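Local coordinates for hypothetical signal peptide protein (PDB 3PJY) that is of unknown function, belongs to the DUF192 family and may act as a regulator of transcription, at residues H47-F53 with A103-N109; T66-M72 with H85-H91. The contacts are given in a common frame with arbitrary orientation. Residues are numbered along the deposited sequence.

Contact 1: H47-F53 with A103-N109; sequences HGMLFDF and AYVLELN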
loop_
_atom_site.group_PDB
_atom_site.type_symbol
_atom_site.label_atom_id
_atom_site.label_comp_id
_atom_site.label_asym_id
_atom_site.label_seq_id
_atom_site.Cartn_x
_atom_site.Cartn_y
_atom_site.Cartn_z
ATOM N N HIS B 47 7.176 2.209 6.943
ATOM C CA HIS B 47 7.361 1.015 7.748
ATOM C C HIS B 47 7.029 1.303 9.210
ATOM O O HIS B 47 7.328 2.375 9.733
ATOM C CB HIS B 47 8.782 0.510 7.657
ATOM C CG HIS B 47 9.088 -0.227 6.391
ATOM N ND1 HIS B 47 9.332 -1.588 6.370
ATOM C CD2 HIS B 47 9.238 0.205 5.114
ATOM C CE1 HIS B 47 9.604 -1.959 5.126
ATOM N NE2 HIS B 47 9.555 -0.895 4.350
ATOM N N GLY B 48 6.474 0.299 9.874
ATOM C CA GLY B 48 6.147 0.395 11.280
ATOM C C GLY B 48 6.118 -0.947 11.957
ATOM O O GLY B 48 6.520 -1.964 11.371
HETATM N N MSE B 49 5.684 -0.926 13.206
HETATM C CA MSE B 49 5.559 -2.146 13.973
HETATM C C MSE B 49 4.128 -2.218 14.492
HETATM O O MSE B 49 3.612 -1.270 15.087
HETATM C CB MSE B 49 6.589 -2.187 15.085
HETATM C CG MSE B 49 6.470 -3.439 15.910
HETATM SE SE MSE B 49 7.980 -3.816 17.087
HETATM C CE MSE B 49 9.247 -4.380 15.778
ATOM N N LEU B 50 3.506 -3.366 14.263
ATOM C CA LEU B 50 2.143 -3.612 14.669
ATOM C C LEU B 50 2.213 -4.615 15.844
ATOM O O LEU B 50 2.630 -5.761 15.695
ATOM C CB LEU B 50 1.296 -4.198 13.555
ATOM C CG LEU B 50 -0.184 -4.470 13.867
ATOM C CD1 LEU B 50 -0.909 -3.159 14.223
ATOM C CD2 LEU B 50 -0.843 -5.146 12.646
ATOM N N PHE B 51 1.808 -4.130 16.997
ATOM C CA PHE B 51 1.771 -4.891 18.247
ATOM C C PHE B 51 0.422 -5.584 18.301
ATOM O O PHE B 51 -0.633 -4.921 18.326
ATOM C CB PHE B 51 1.939 -3.969 19.438
ATOM C CG PHE B 51 3.288 -3.290 19.495
ATOM C CD1 PHE B 51 3.571 -2.225 18.652
ATOM C CD2 PHE B 51 4.301 -3.738 20.347
ATOM C CE1 PHE B 51 4.815 -1.621 18.622
ATOM C CE2 PHE B 51 5.554 -3.097 20.335
ATOM C CZ PHE B 51 5.823 -2.070 19.492
ATOM N N ASP B 52 0.419 -6.911 18.334
ATOM C CA ASP B 52 -0.799 -7.737 18.344
ATOM C C ASP B 52 -0.867 -8.370 19.712
ATOM O O ASP B 52 -0.087 -9.279 20.046
ATOM C CB ASP B 52 -0.696 -8.794 17.254
ATOM C CG ASP B 52 -1.902 -9.717 17.210
ATOM O OD1 ASP B 52 -2.739 -9.662 18.112
ATOM O OD2 ASP B 52 -2.005 -10.510 16.268
ATOM N N PHE B 53 -1.742 -7.841 20.570
ATOM C CA PHE B 53 -1.835 -8.288 21.966
ATOM C C PHE B 53 -2.574 -9.603 22.150
ATOM O O PHE B 53 -2.562 -10.174 23.246
ATOM C CB PHE B 53 -2.510 -7.181 22.783
ATOM C CG PHE B 53 -1.726 -5.928 22.749
ATOM C CD1 PHE B 53 -0.568 -5.827 23.440
ATOM C CD2 PHE B 53 -2.086 -4.875 21.922
ATOM C CE1 PHE B 53 0.211 -4.694 23.366
ATOM C CE2 PHE B 53 -1.291 -3.733 21.890
ATOM C CZ PHE B 53 -0.131 -3.705 22.574
ATOM N N ALA B 103 -6.997 -3.847 20.745
ATOM C CA ALA B 103 -6.453 -5.127 20.322
ATOM C C ALA B 103 -5.054 -5.023 19.713
ATOM O O ALA B 103 -4.334 -6.005 19.634
ATOM C CB ALA B 103 -7.397 -5.785 19.300
ATOM N N TYR B 104 -4.700 -3.836 19.223
ATOM C CA TYR B 104 -3.428 -3.590 18.535
ATOM C C TYR B 104 -2.924 -2.211 18.847
ATOM O O TYR B 104 -3.711 -1.290 19.166
ATOM C CB TYR B 104 -3.559 -3.681 17.022
ATOM C CG TYR B 104 -4.162 -4.937 16.472
ATOM C CD1 TYR B 104 -5.537 -5.009 16.265
ATOM C CD2 TYR B 104 -3.374 -6.015 16.116
ATOM C CE1 TYR B 104 -6.110 -6.101 15.754
ATOM C CE2 TYR B 104 -3.963 -7.163 15.585
ATOM C CZ TYR B 104 -5.328 -7.196 15.457
ATOM O OH TYR B 104 -5.921 -8.299 14.914
ATOM N N VAL B 105 -1.620 -2.025 18.714
ATOM C CA VAL B 105 -1.017 -0.702 18.642
ATOM C C VAL B 105 -0.121 -0.700 17.399
ATOM O O VAL B 105 0.632 -1.650 17.154
ATOM C CB VAL B 105 -0.222 -0.332 19.871
ATOM C CG1 VAL B 105 0.677 0.902 19.671
ATOM C CG2 VAL B 105 -1.171 -0.085 21.088
ATOM N N LEU B 106 -0.237 0.356 16.601
ATOM C CA LEU B 106 0.678 0.588 15.456
ATOM C C LEU B 106 1.638 1.699 15.834
ATOM O O LEU B 106 1.197 2.807 16.166
ATOM C CB LEU B 106 -0.126 0.937 14.190
ATOM C CG LEU B 106 0.672 1.216 12.937
ATOM C CD1 LEU B 106 1.559 0.056 12.533
ATOM C CD2 LEU B 106 -0.299 1.598 11.829
ATOM N N GLU B 107 2.936 1.402 15.771
ATOM C CA GLU B 107 3.952 2.429 15.924
ATOM C C GLU B 107 4.553 2.794 14.569
ATOM O O GLU B 107 4.968 1.930 13.809
ATOM C CB GLU B 107 5.057 1.998 16.865
ATOM C CG GLU B 107 4.637 1.996 18.302
ATOM C CD GLU B 107 5.725 1.617 19.281
ATOM O OE1 GLU B 107 6.795 1.092 18.939
ATOM O OE2 GLU B 107 5.482 1.835 20.487
ATOM N N LEU B 108 4.570 4.081 14.278
ATOM C CA LEU B 108 5.102 4.636 13.051
ATOM C C LEU B 108 6.107 5.739 13.396
ATOM O O LEU B 108 6.114 6.264 14.522
ATOM C CB LEU B 108 3.972 5.255 12.238
ATOM C CG LEU B 108 2.846 4.294 11.807
ATOM C CD1 LEU B 108 1.666 5.077 11.223
ATOM C CD2 LEU B 108 3.386 3.292 10.830
ATOM N N ASN B 109 6.924 6.147 12.430
ATOM C CA ASN B 109 7.781 7.294 12.671
ATOM C C ASN B 109 6.931 8.489 13.092
ATOM O O ASN B 109 5.845 8.742 12.544
ATOM C CB ASN B 109 8.557 7.681 11.438
ATOM C CG ASN B 109 9.745 6.794 11.188
ATOM O OD1 ASN B 109 10.761 6.889 11.888
ATOM N ND2 ASN B 109 9.655 5.966 10.153
HETATM O O HOH W 1 6.806 5.130 9.743
HETATM O O HOH W 2 -5.186 -8.564 19.172
#

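Contact 2: T66-M72 with H85-H91; sequences TYLPLDM and HENAVPH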
loop_
_atom_site.group_PDB
_atom_site.type_symbol
_atom_site.label_atom_id
_atom_site.label_comp_id
_atom_site.label_asym_id
_atom_site.label_seq_id
_atom_site.Cartn_x
_atom_site.Cartn_y
_atom_site.Cartn_z
ATOM N N THR B 66 14.007 3.586 23.446
ATOM C CA THR B 66 13.580 3.829 22.059
ATOM C C THR B 66 14.139 5.163 21.618
ATOM O O THR B 66 13.891 6.214 22.250
ATOM C CB THR B 66 12.069 3.786 21.928
ATOM O OG1 THR B 66 11.605 2.478 22.314
ATOM C CG2 THR B 66 11.627 4.034 20.517
ATOM N N TYR B 67 14.946 5.139 20.543
ATOM C CA TYR B 67 15.637 6.304 20.009
ATOM C C TYR B 67 14.820 7.076 18.966
ATOM O O TYR B 67 14.977 8.288 18.822
ATOM C CB TYR B 67 16.964 5.876 19.392
ATOM C CG TYR B 67 18.029 5.425 20.382
ATOM C CD1 TYR B 67 17.878 4.286 21.095
ATOM C CD2 TYR B 67 19.195 6.186 20.590
ATOM C CE1 TYR B 67 18.833 3.861 22.028
ATOM C CE2 TYR B 67 20.190 5.736 21.511
ATOM C CZ TYR B 67 19.966 4.569 22.213
ATOM O OH TYR B 67 20.859 4.066 23.127
ATOM N N LEU B 68 14.011 6.356 18.195
ATOM C CA LEU B 68 13.202 6.955 17.122
ATOM C C LEU B 68 11.993 7.623 17.773
ATOM O O LEU B 68 11.281 6.962 18.540
ATOM C CB LEU B 68 12.649 5.860 16.196
ATOM C CG LEU B 68 13.681 5.097 15.331
ATOM C CD1 LEU B 68 13.022 3.847 14.735
ATOM C CD2 LEU B 68 14.177 6.039 14.263
ATOM N N PRO B 69 11.722 8.912 17.455
ATOM C CA PRO B 69 10.444 9.463 17.870
ATOM C C PRO B 69 9.316 8.758 17.097
ATOM O O PRO B 69 9.480 8.466 15.903
ATOM C CB PRO B 69 10.541 10.932 17.494
ATOM C CG PRO B 69 11.551 10.993 16.464
ATOM C CD PRO B 69 12.517 9.866 16.670
ATOM N N LEU B 70 8.224 8.482 17.776
ATOM C CA LEU B 70 7.133 7.631 17.204
ATOM C C LEU B 70 5.769 8.282 17.354
ATOM O O LEU B 70 5.510 8.980 18.329
ATOM C CB LEU B 70 7.086 6.251 17.876
ATOM C CG LEU B 70 8.341 5.406 17.745
ATOM C CD1 LEU B 70 8.180 4.089 18.571
ATOM C CD2 LEU B 70 8.673 5.095 16.253
ATOM N N ASP B 71 4.882 7.976 16.410
ATOM C CA ASP B 71 3.448 8.134 16.578
ATOM C C ASP B 71 2.853 6.757 16.942
ATOM O O ASP B 71 3.271 5.715 16.397
ATOM C CB ASP B 71 2.764 8.590 15.278
ATOM C CG ASP B 71 3.041 10.018 14.880
ATOM O OD1 ASP B 71 3.640 10.800 15.673
ATOM O OD2 ASP B 71 2.637 10.385 13.733
HETATM N N MSE B 72 1.928 6.742 17.896
HETATM C CA MSE B 72 1.268 5.535 18.385
HETATM C C MSE B 72 -0.207 5.566 18.056
HETATM O O MSE B 72 -0.891 6.558 18.377
HETATM C CB MSE B 72 1.464 5.353 19.907
HETATM C CG MSE B 72 2.844 5.209 20.305
HETATM SE SE MSE B 72 2.823 5.024 22.233
HETATM C CE MSE B 72 4.746 4.706 22.475
ATOM N N HIS B 85 -1.567 8.847 19.829
ATOM C CA HIS B 85 -0.592 9.646 20.560
ATOM C C HIS B 85 0.542 9.975 19.629
ATOM O O HIS B 85 1.410 9.132 19.377
ATOM C CB HIS B 85 -0.065 8.901 21.786
ATOM C CG HIS B 85 0.821 9.728 22.655
ATOM N ND1 HIS B 85 0.356 10.314 23.822
ATOM C CD2 HIS B 85 2.101 10.141 22.512
ATOM C CE1 HIS B 85 1.334 11.019 24.370
ATOM N NE2 HIS B 85 2.392 10.959 23.588
ATOM N N GLU B 86 0.569 11.216 19.146
ATOM C CA GLU B 86 1.616 11.648 18.244
ATOM C C GLU B 86 2.863 12.068 19.045
ATOM O O GLU B 86 2.760 12.500 20.172
ATOM C CB GLU B 86 1.123 12.820 17.384
ATOM C CG GLU B 86 0.113 12.359 16.360
ATOM C CD GLU B 86 -0.614 13.491 15.698
ATOM O OE1 GLU B 86 -1.593 13.998 16.262
ATOM O OE2 GLU B 86 -0.197 13.865 14.607
ATOM N N ASN B 87 4.021 11.903 18.426
ATOM C CA ASN B 87 5.275 12.438 18.935
ATOM C C ASN B 87 5.604 11.970 20.345
ATOM O O ASN B 87 5.957 12.779 21.212
ATOM C CB ASN B 87 5.285 13.969 18.863
ATOM C CG ASN B 87 5.054 14.470 17.464
ATOM O OD1 ASN B 87 5.843 14.199 16.566
ATOM N ND2 ASN B 87 3.957 15.215 17.266
ATOM N N ALA B 88 5.502 10.644 20.552
ATOM C CA ALA B 88 6.024 10.022 21.764
ATOM C C ALA B 88 7.517 10.359 21.840
ATOM O O ALA B 88 8.192 10.532 20.828
ATOM C CB ALA B 88 5.790 8.513 21.760
ATOM N N VAL B 89 8.010 10.524 23.066
ATOM C CA VAL B 89 9.332 11.098 23.305
ATOM C C VAL B 89 10.415 10.017 23.487
ATOM O O VAL B 89 10.302 9.179 24.361
ATOM C CB VAL B 89 9.305 11.949 24.560
ATOM C CG1 VAL B 89 10.683 12.500 24.872
ATOM C CG2 VAL B 89 8.299 13.085 24.386
ATOM N N PRO B 90 11.457 10.046 22.647
ATOM C CA PRO B 90 12.509 9.053 22.784
ATOM C C PRO B 90 13.053 8.948 24.215
ATOM O O PRO B 90 13.245 9.959 24.938
ATOM C CB PRO B 90 13.601 9.566 21.837
ATOM C CG PRO B 90 12.808 10.226 20.754
ATOM C CD PRO B 90 11.701 10.931 21.487
ATOM N N HIS B 91 13.286 7.716 24.617
ATOM C CA HIS B 91 13.834 7.366 25.939
ATOM C C HIS B 91 12.907 7.539 27.142
ATOM O O HIS B 91 13.267 7.128 28.256
ATOM C CB HIS B 91 15.177 8.070 26.210
ATOM C CG HIS B 91 16.128 7.972 25.065
ATOM N ND1 HIS B 91 16.846 6.825 24.807
ATOM C CD2 HIS B 91 16.447 8.849 24.085
ATOM C CE1 HIS B 91 17.586 7.015 23.728
ATOM N NE2 HIS B 91 17.365 8.231 23.270
HETATM O O HOH W 3 1.944 12.909 13.099
#

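Contact 1: H47-F53 with A103-N109
Backbone hydrogen bonds fix the antiparallel register of these two strands, whose axes come within 4.6 Å at 167°. M49 and E107 form one hydrogen-bonded pair (M49 N to E107 O 3.0 Å, E107 N to M49 O 2.8 Å), and F51 and V105 the next (F51 N to V105 O 2.7 Å, V105 N to F51 O 3.1 Å). A weak bond, F53 N to A103 O at 3.3 Å, closes the end where a classic beta bulge sets A103 and Y104 both opposite I75. Where the backbones run close, CA-H...O contacts also form, such as Y104 CA to F51 O (3.1 Å). At G48, a CB would collide with E107 O, so glycine suits this position. The two strands are central in the mixed beta sheet of this DUF192 protein, with strand 19-27 pairing in parallel along the other edge of 47-53. On one face the branched L50 and L106 fill the interior: L50 CD1 lies 3.9 Å from Y104 CB, and both leucines touch V24. On the other, beneath M61, F51 CB lies 4.3 Å from V105 CB, F53 CE2 meets V105 CG2 at 3.7 Å, and E107 OE1 approaches the F51 ring edge, 3.4 Å from F51 CZ. Waters bridge both ends, joining H47 O to N109 N and ND2, and D52 OD1 to A103 O; N109 ND2 also bonds M43 O, and D52 OD1 accepts from G54 N.

Contact 2: T66-M72 with H85-H91
T66 opens the contact through its backbone, its O accepting from H91 N at 2.9 Å. Next, Y67 offers its ring face to the edge of the H91 ring, a T-shaped stack with centroids 4.5 Å apart and planes at 75°; R41 adds a cation-pi contact to Y67. P69 packs its CB 4.0 Å from P90 CG, two rigid apolar rings meeting in loop. L70 O accepts from A88 N (2.8 Å). The short carboxylate of D71 reaches the backbone of the corner, where OD1 accepts a hydrogen bond from N87 N at 3.0 Å, while a water links D71 OD2 to E86 OE2. M72 completes a regular antiparallel pair with H85 (M72 N to H85 O 2.9 Å, H85 N to M72 O 2.8 Å), and its CE lies 4.0 Å from the small A88 CB. The D71-M72 end belongs to the beta hairpin of strands 70-75 and 81-88, beside strand 102-109, with I96 of strand 96-97 against M72, H85 and A88, and helix 112-116 receiving D71 at V113 N and E86 at K114 NZ.

Contact 2 is nested in the chain between the segments of contact 1, and both belong to one mixed sheet: strand 102-109 is flanked by 47-53 and by 70-75, which pairs in turn with 81-88. Their centres are about 12 Å apart, and they meet where L108 O probably accepts a hydrogen bond from D71 N (2.8 Å) and E107 OE2 packs 3.6 Å from M72 CE. The centre of contact 1 lies about 2 Å from the centre of the chain, largely buried, with regular strand pairing and apolar packing on both faces. That of contact 2 lies about 11 Å from it, partly exposed; regular pairing persists at M72 and H85, but toward T66 and H91 loop backbone bonds, prolines and an aromatic stack take over.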